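Local coordinates for iron uptake protein A2 (Synechocystis sp., PDB 2VOZ) that binds ferric iron and probably serves as a periplasmic substrate-binding subunit of an ABC transporter that imports it, at residues Tyr134-Val140 and Ile212-Asp218; Leu190-Val194 and Leu339-Trp345. All blocks are in the same frame, centred on the assembly; numbering follows the deposited sequence. Where two conformers were deposited one is given.

Interaction 1. Residues Tyr134-Val140 and Ile212-Asp218; sequences YYSRDRV and IAAGIGD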
loop_
_atom_site.group_PDB
_atom_site.type_symbol
_atom_site.label_atom_id
_atom_site.label_comp_id
_atom_site.label_asym_id
_atom_site.label_seq_id
_atom_site.Cartn_x
_atom_site.Cartn_y
_atom_site.Cartn_z
ATOM N N TYR B 134 -6.199 26.873 -16.121
ATOM C CA TYR B 134 -7.465 26.159 -16.063
ATOM C C TYR B 134 -8.560 27.201 -16.071
ATOM O O TYR B 134 -8.414 28.279 -15.489
ATOM C CB TYR B 134 -7.544 25.301 -14.801
ATOM C CG TYR B 134 -6.548 24.177 -14.898
ATOM C CD1 TYR B 134 -5.319 24.255 -14.260
ATOM C CD2 TYR B 134 -6.801 23.084 -15.713
ATOM C CE1 TYR B 134 -4.380 23.222 -14.356
ATOM C CE2 TYR B 134 -5.879 22.051 -15.828
ATOM C CZ TYR B 134 -4.669 22.133 -15.149
ATOM O OH TYR B 134 -3.779 21.093 -15.275
ATOM N N TYR B 135 -9.666 26.897 -16.725
ATOM C CA TYR B 135 -10.726 27.916 -16.801
ATOM C C TYR B 135 -12.099 27.306 -16.736
ATOM O O TYR B 135 -12.312 26.164 -17.164
ATOM C CB TYR B 135 -10.581 28.784 -18.064
ATOM C CG TYR B 135 -10.827 28.036 -19.372
ATOM C CD1 TYR B 135 -9.759 27.421 -20.062
ATOM C CD2 TYR B 135 -12.146 27.925 -19.902
ATOM C CE1 TYR B 135 -9.960 26.735 -21.271
ATOM C CE2 TYR B 135 -12.347 27.265 -21.120
ATOM C CZ TYR B 135 -11.267 26.661 -21.777
ATOM O OH TYR B 135 -11.502 25.955 -22.951
ATOM N N SER B 136 -13.030 28.093 -16.206
ATOM C CA SER B 136 -14.427 27.713 -16.119
ATOM C C SER B 136 -15.013 27.634 -17.530
ATOM O O SER B 136 -15.057 28.628 -18.239
ATOM C CB SER B 136 -15.197 28.810 -15.353
ATOM O OG SER B 136 -16.591 28.550 -15.365
ATOM N N ARG B 137 -15.519 26.476 -17.897
ATOM C CA ARG B 137 -16.105 26.293 -19.231
ATOM C C ARG B 137 -17.331 27.201 -19.394
ATOM O O ARG B 137 -17.525 27.778 -20.459
ATOM C CB ARG B 137 -16.470 24.843 -19.425
ATOM C CG ARG B 137 -15.244 24.005 -19.604
ATOM C CD ARG B 137 -15.540 22.512 -19.844
ATOM N NE ARG B 137 -16.408 22.291 -20.997
ATOM C CZ ARG B 137 -16.032 22.362 -22.276
ATOM N NH1 ARG B 137 -14.780 22.689 -22.610
ATOM N NH2 ARG B 137 -16.930 22.122 -23.238
ATOM N N ASP B 138 -18.102 27.373 -18.317
ATOM C CA ASP B 138 -19.321 28.161 -18.383
ATOM C C ASP B 138 -19.043 29.662 -18.346
ATOM O O ASP B 138 -19.774 30.450 -18.976
ATOM C CB ASP B 138 -20.259 27.770 -17.242
ATOM C CG ASP B 138 -20.886 26.398 -17.438
ATOM O OD1 ASP B 138 -21.557 25.930 -16.500
ATOM O OD2 ASP B 138 -20.717 25.774 -18.511
ATOM N N ARG B 139 -17.982 30.072 -17.642
ATOM C CA ARG B 139 -17.790 31.509 -17.387
ATOM C C ARG B 139 -16.643 32.194 -18.100
ATOM O O ARG B 139 -16.509 33.425 -18.030
ATOM C CB ARG B 139 -17.675 31.767 -15.880
ATOM C CG ARG B 139 -18.841 31.212 -15.055
ATOM C CD ARG B 139 -18.751 31.636 -13.617
ATOM N NE ARG B 139 -17.520 31.102 -12.992
ATOM C CZ ARG B 139 -17.389 29.869 -12.506
ATOM N NH1 ARG B 139 -16.219 29.503 -11.950
ATOM N NH2 ARG B 139 -18.428 28.991 -12.483
ATOM N N VAL B 140 -15.799 31.405 -18.742
ATOM C CA VAL B 140 -14.667 31.920 -19.487
ATOM C C VAL B 140 -14.668 31.403 -20.880
ATOM O O VAL B 140 -14.826 30.203 -21.108
ATOM C CB VAL B 140 -13.316 31.519 -18.827
ATOM C CG1 VAL B 140 -12.147 31.986 -19.699
ATOM C CG2 VAL B 140 -13.238 32.080 -17.412
ATOM N N ILE B 212 -12.490 26.550 -9.148
ATOM C CA ILE B 212 -13.191 27.041 -10.351
ATOM C C ILE B 212 -14.526 26.337 -10.402
ATOM O O ILE B 212 -15.551 26.981 -10.618
ATOM C CB ILE B 212 -12.404 26.757 -11.624
ATOM C CG1 ILE B 212 -11.054 27.497 -11.570
ATOM C CG2 ILE B 212 -13.202 27.224 -12.884
ATOM C CD1 ILE B 212 -10.134 27.145 -12.793
ATOM N N ALA B 213 -14.506 25.009 -10.229
ATOM C CA ALA B 213 -15.764 24.228 -10.287
ATOM C C ALA B 213 -16.780 24.691 -9.264
ATOM O O ALA B 213 -17.995 24.698 -9.567
ATOM C CB ALA B 213 -15.492 22.710 -10.147
ATOM N N ALA B 214 -16.295 25.091 -8.071
ATOM C CA ALA B 214 -17.117 25.566 -6.964
ATOM C C ALA B 214 -17.585 27.017 -7.122
ATOM O O ALA B 214 -18.314 27.512 -6.267
ATOM C CB ALA B 214 -16.365 25.406 -5.665
ATOM N N GLY B 215 -17.154 27.693 -8.188
ATOM C CA GLY B 215 -17.542 29.091 -8.458
ATOM C C GLY B 215 -16.744 30.160 -7.722
ATOM O O GLY B 215 -17.074 31.368 -7.818
ATOM N N ILE B 216 -15.692 29.750 -7.016
ATOM C CA ILE B 216 -14.837 30.686 -6.243
ATOM C C ILE B 216 -14.042 31.638 -7.135
ATOM O O ILE B 216 -13.870 32.818 -6.797
ATOM C CB ILE B 216 -13.927 29.914 -5.235
ATOM C CG1 ILE B 216 -14.829 29.129 -4.273
ATOM C CG2 ILE B 216 -13.060 30.876 -4.414
ATOM C CD1 ILE B 216 -14.153 27.926 -3.624
ATOM N N GLY B 217 -13.581 31.148 -8.283
ATOM C CA GLY B 217 -12.850 32.011 -9.243
ATOM C C GLY B 217 -13.035 31.400 -10.611
ATOM O O GLY B 217 -13.727 30.381 -10.727
ATOM N N ASP B 218 -12.400 31.960 -11.651
ATOM C CA ASP B 218 -12.682 31.529 -13.016
ATOM C C ASP B 218 -11.470 31.008 -13.782
ATOM O O ASP B 218 -11.624 30.294 -14.771
ATOM C CB ASP B 218 -13.262 32.694 -13.830
ATOM C CG ASP B 218 -14.638 33.132 -13.364
ATOM O OD1 ASP B 218 -15.244 32.523 -12.445
ATOM O OD2 ASP B 218 -15.111 34.138 -13.946
HETATM O O HOH W 1 -18.713 26.221 -11.773
HETATM O O HOH W 2 -14.827 35.097 -16.464
#
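Ile212 lies against the end of strand 124-136 with both of its branches. CD1 sits 3.4 Å from the carbonyl O of Tyr134 and also touches that residue's CB, while CG2 presses on Ser136, 3.5 Å from its CB. Next to these methyl contacts the backbones join: Ser136 N donates to Asp218 O at 3.0 Å, the CA of Tyr135 adds a C-H...O contact to the same oxygen, and Val140 CG2 packs on both that oxygen and Asp218 CB. This is the tight, buried side. It continues the antiparallel pairing of strand 124-136 with strand 219-223, where the backbones of Tyr134 and Ala220 are hydrogen-bonded, in the periplasmic binding-protein fold; the side chain of Tyr134 lies about 5 Å from that of the iron-binding Tyr226, its OH hydrogen-bonded to Asn223 O. The exposed side belongs to Arg139. The bend of its chain at chi3 (-62°) lets the guanidinium reach the Asp218 carboxylate; the two side chains cross at about a right angle, with the flat groups 47° apart. NE makes a salt bridge to Asp218 OD1, 2.7 Å away and nearly straight, reaching that oxygen from above the carboxylate plane. NH1 donates to two carbonyls, Ile212 O at 2.9 Å and Gly217 O at 2.9 Å, both near the guanidinium plane, and Ser136 OG lies over one face of the group. Ile212 O also accepts from Gly215 N within the Schellman motif that ends helix 205-213, so Arg139 grips the helix terminus, where the carbonyl end of the dipole would probably strengthen its hold. Water takes over at the margins: one bridges Arg139 NH2 to Ala213 O, and another donates both to Arg139 O and, at 2.7 Å, to Asp218 OD2.

Interaction 2. Residues Leu190-Val194 and Leu339-Trp345; sequences LQGLV and LMNEVGW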
loop_
_atom_site.group_PDB
_atom_site.type_symbol
_atom_site.label_atom_id
_atom_site.label_comp_id
_atom_site.label_asym_id
_atom_site.label_seq_id
_atom_site.Cartn_x
_atom_site.Cartn_y
_atom_site.Cartn_z
ATOM N N LEU B 190 3.312 40.941 -11.447
ATOM C CA LEU B 190 2.884 40.361 -10.153
ATOM C C LEU B 190 1.844 41.257 -9.481
ATOM O O LEU B 190 0.885 40.778 -8.911
ATOM C CB LEU B 190 4.055 40.155 -9.197
ATOM C CG LEU B 190 5.067 39.071 -9.586
ATOM C CD1 LEU B 190 6.343 39.236 -8.807
ATOM C CD2 LEU B 190 4.421 37.674 -9.401
ATOM N N GLN B 191 2.073 42.565 -9.485
ATOM C CA GLN B 191 1.122 43.478 -8.882
ATOM C C GLN B 191 -0.267 43.316 -9.480
ATOM O O GLN B 191 -1.254 43.238 -8.748
ATOM C CB GLN B 191 1.579 44.920 -9.126
ATOM C CG GLN B 191 2.771 45.282 -8.245
ATOM C CD GLN B 191 3.254 46.667 -8.565
ATOM O OE1 GLN B 191 3.383 47.036 -9.729
ATOM N NE2 GLN B 191 3.529 47.445 -7.536
ATOM N N GLY B 192 -0.351 43.276 -10.812
ATOM C CA GLY B 192 -1.637 43.089 -11.493
ATOM C C GLY B 192 -2.277 41.729 -11.210
ATOM O O GLY B 192 -3.484 41.634 -10.973
ATOM N N LEU B 193 -1.448 40.679 -11.226
ATOM C CA LEU B 193 -1.895 39.317 -10.915
ATOM C C LEU B 193 -2.474 39.214 -9.515
ATOM O O LEU B 193 -3.610 38.744 -9.327
ATOM C CB LEU B 193 -0.713 38.352 -11.058
ATOM C CG LEU B 193 -1.158 36.885 -11.072
ATOM C CD1 LEU B 193 -1.881 36.467 -12.385
ATOM C CD2 LEU B 193 0.077 36.038 -10.876
ATOM N N VAL B 194 -1.703 39.675 -8.525
ATOM C CA VAL B 194 -2.153 39.644 -7.124
ATOM C C VAL B 194 -3.417 40.474 -6.946
ATOM O O VAL B 194 -4.372 40.051 -6.279
ATOM C CB VAL B 194 -1.022 40.105 -6.175
ATOM C CG1 VAL B 194 -1.535 40.278 -4.735
ATOM C CG2 VAL B 194 0.123 39.102 -6.255
ATOM N N LEU B 339 10.105 39.378 -4.592
ATOM C CA LEU B 339 9.135 40.178 -5.323
ATOM C C LEU B 339 7.722 39.700 -5.034
ATOM O O LEU B 339 6.820 40.502 -4.858
ATOM C CB LEU B 339 9.393 40.066 -6.819
ATOM C CG LEU B 339 10.486 40.884 -7.469
ATOM C CD1 LEU B 339 10.323 40.673 -8.988
ATOM C CD2 LEU B 339 10.371 42.374 -7.138
ATOM N N MET B 340 7.529 38.384 -4.942
ATOM C CA MET B 340 6.180 37.922 -4.616
ATOM C C MET B 340 5.755 38.409 -3.248
ATOM O O MET B 340 4.619 38.792 -3.080
ATOM C CB MET B 340 6.054 36.405 -4.735
ATOM C CG MET B 340 6.087 35.989 -6.196
ATOM S SD MET B 340 5.824 34.187 -6.362
ATOM C CE MET B 340 7.210 33.542 -5.479
ATOM N N ASN B 341 6.661 38.393 -2.281
ATOM C CA ASN B 341 6.304 38.884 -0.959
ATOM C C ASN B 341 6.132 40.405 -0.926
ATOM O O ASN B 341 5.187 40.899 -0.315
ATOM C CB ASN B 341 7.293 38.359 0.071
ATOM C CG ASN B 341 6.967 36.912 0.445
ATOM O OD1 ASN B 341 6.112 36.673 1.298
ATOM N ND2 ASN B 341 7.588 35.951 -0.239
ATOM N N GLU B 342 6.992 41.129 -1.639
ATOM C CA GLU B 342 6.873 42.578 -1.709
ATOM C C GLU B 342 5.477 43.000 -2.185
ATOM O O GLU B 342 4.868 43.921 -1.619
ATOM C CB GLU B 342 7.938 43.155 -2.647
ATOM C CG GLU B 342 7.820 44.662 -2.854
ATOM C CD GLU B 342 8.458 45.474 -1.732
ATOM O OE1 GLU B 342 9.081 44.863 -0.835
ATOM O OE2 GLU B 342 8.346 46.726 -1.756
ATOM N N VAL B 343 4.967 42.322 -3.210
ATOM C CA VAL B 343 3.698 42.700 -3.811
ATOM C C VAL B 343 2.471 42.142 -3.069
ATOM O O VAL B 343 1.328 42.390 -3.478
ATOM C CB VAL B 343 3.634 42.352 -5.312
ATOM C CG1 VAL B 343 4.831 43.021 -6.131
ATOM C CG2 VAL B 343 3.524 40.807 -5.552
ATOM N N GLY B 344 2.699 41.327 -2.045
ATOM C CA GLY B 344 1.611 40.776 -1.244
ATOM C C GLY B 344 0.927 39.509 -1.737
ATOM O O GLY B 344 -0.230 39.266 -1.394
ATOM N N TRP B 345 1.651 38.688 -2.487
ATOM C CA TRP B 345 1.189 37.338 -2.798
ATOM C C TRP B 345 1.469 36.501 -1.553
ATOM O O TRP B 345 2.639 36.190 -1.229
ATOM C CB TRP B 345 1.972 36.820 -4.017
ATOM C CG TRP B 345 1.555 35.490 -4.581
ATOM C CD1 TRP B 345 0.951 34.435 -3.921
ATOM C CD2 TRP B 345 1.841 35.023 -5.905
ATOM N NE1 TRP B 345 0.819 33.374 -4.787
ATOM C CE2 TRP B 345 1.361 33.703 -6.002
ATOM C CE3 TRP B 345 2.471 35.606 -7.022
ATOM C CZ2 TRP B 345 1.457 32.947 -7.185
ATOM C CZ3 TRP B 345 2.555 34.898 -8.185
ATOM C CH2 TRP B 345 2.073 33.552 -8.271
#
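Leu190 faces the end of helix 333-342 across an apolar helix-to-helix contact in the periplasmic binding-protein fold. That helix closes in a Schellman motif, with Gly344 at positive phi and Trp345 N bonded back to Met340 O, which carries the chain on to Trp345, whose indole edge meets helix 183-195. From its base outward, Leu190 first meets Val343: CB lies 3.7 Å from Val343 CG2. Chi1 (-68°) sets CG beside the backbone N, anti to the carbonyl carbon, and from CG the methyls branch to different partners. CD1 goes to Leu339, 3.7 Å from its CB, whereas CD2 approaches Met340 CG and comes to the edge of the indole near the ring plane, 3.6 Å from Trp345 CZ3. With an alanine in place of Leu190 both methyls are gone, which is likely to leave a gap between Leu339, Met340 and the indole edge. Leu193 CD2 touches the same CZ3, at 3.8 Å, and Met340 SD rests over one face of the indole, offset toward its rim. Further partners hold the ring in place: NE1 donates to Arg163 O, and Phe197 meets it edge-to-face. At the partly exposed margin, Gln191 CG touches Val343 CG1, its chain crossing the valine at about a right angle. Val194 divides its methyls as well, CG1 lying 3.7 Å from Gly344 O and CG2 touching both Val343 CG2 and Trp345 CB, 3.7 Å from the latter.

Both contacts involve the end of a helix closed by a Schellman glycine, but they use it differently. In interaction 1 the end of helix 205-213 and the loop after it meet a strand and the loop that follows, combining a backbone bond with a charged, water-fringed network. Interaction 2 joins helix 183-195 to the end of helix 333-342 and the turn after it through aliphatic groups and an indole, with no hydrogen bond between its segments. The first is mostly buried, with an exposed arginine at its margin; the second is partly buried, its leucines and tryptophan inside and its valines nearer the surface. Their nearest atoms are about 11 Å apart, and helices 183-195 and 205-213, one from each contact, are consecutive.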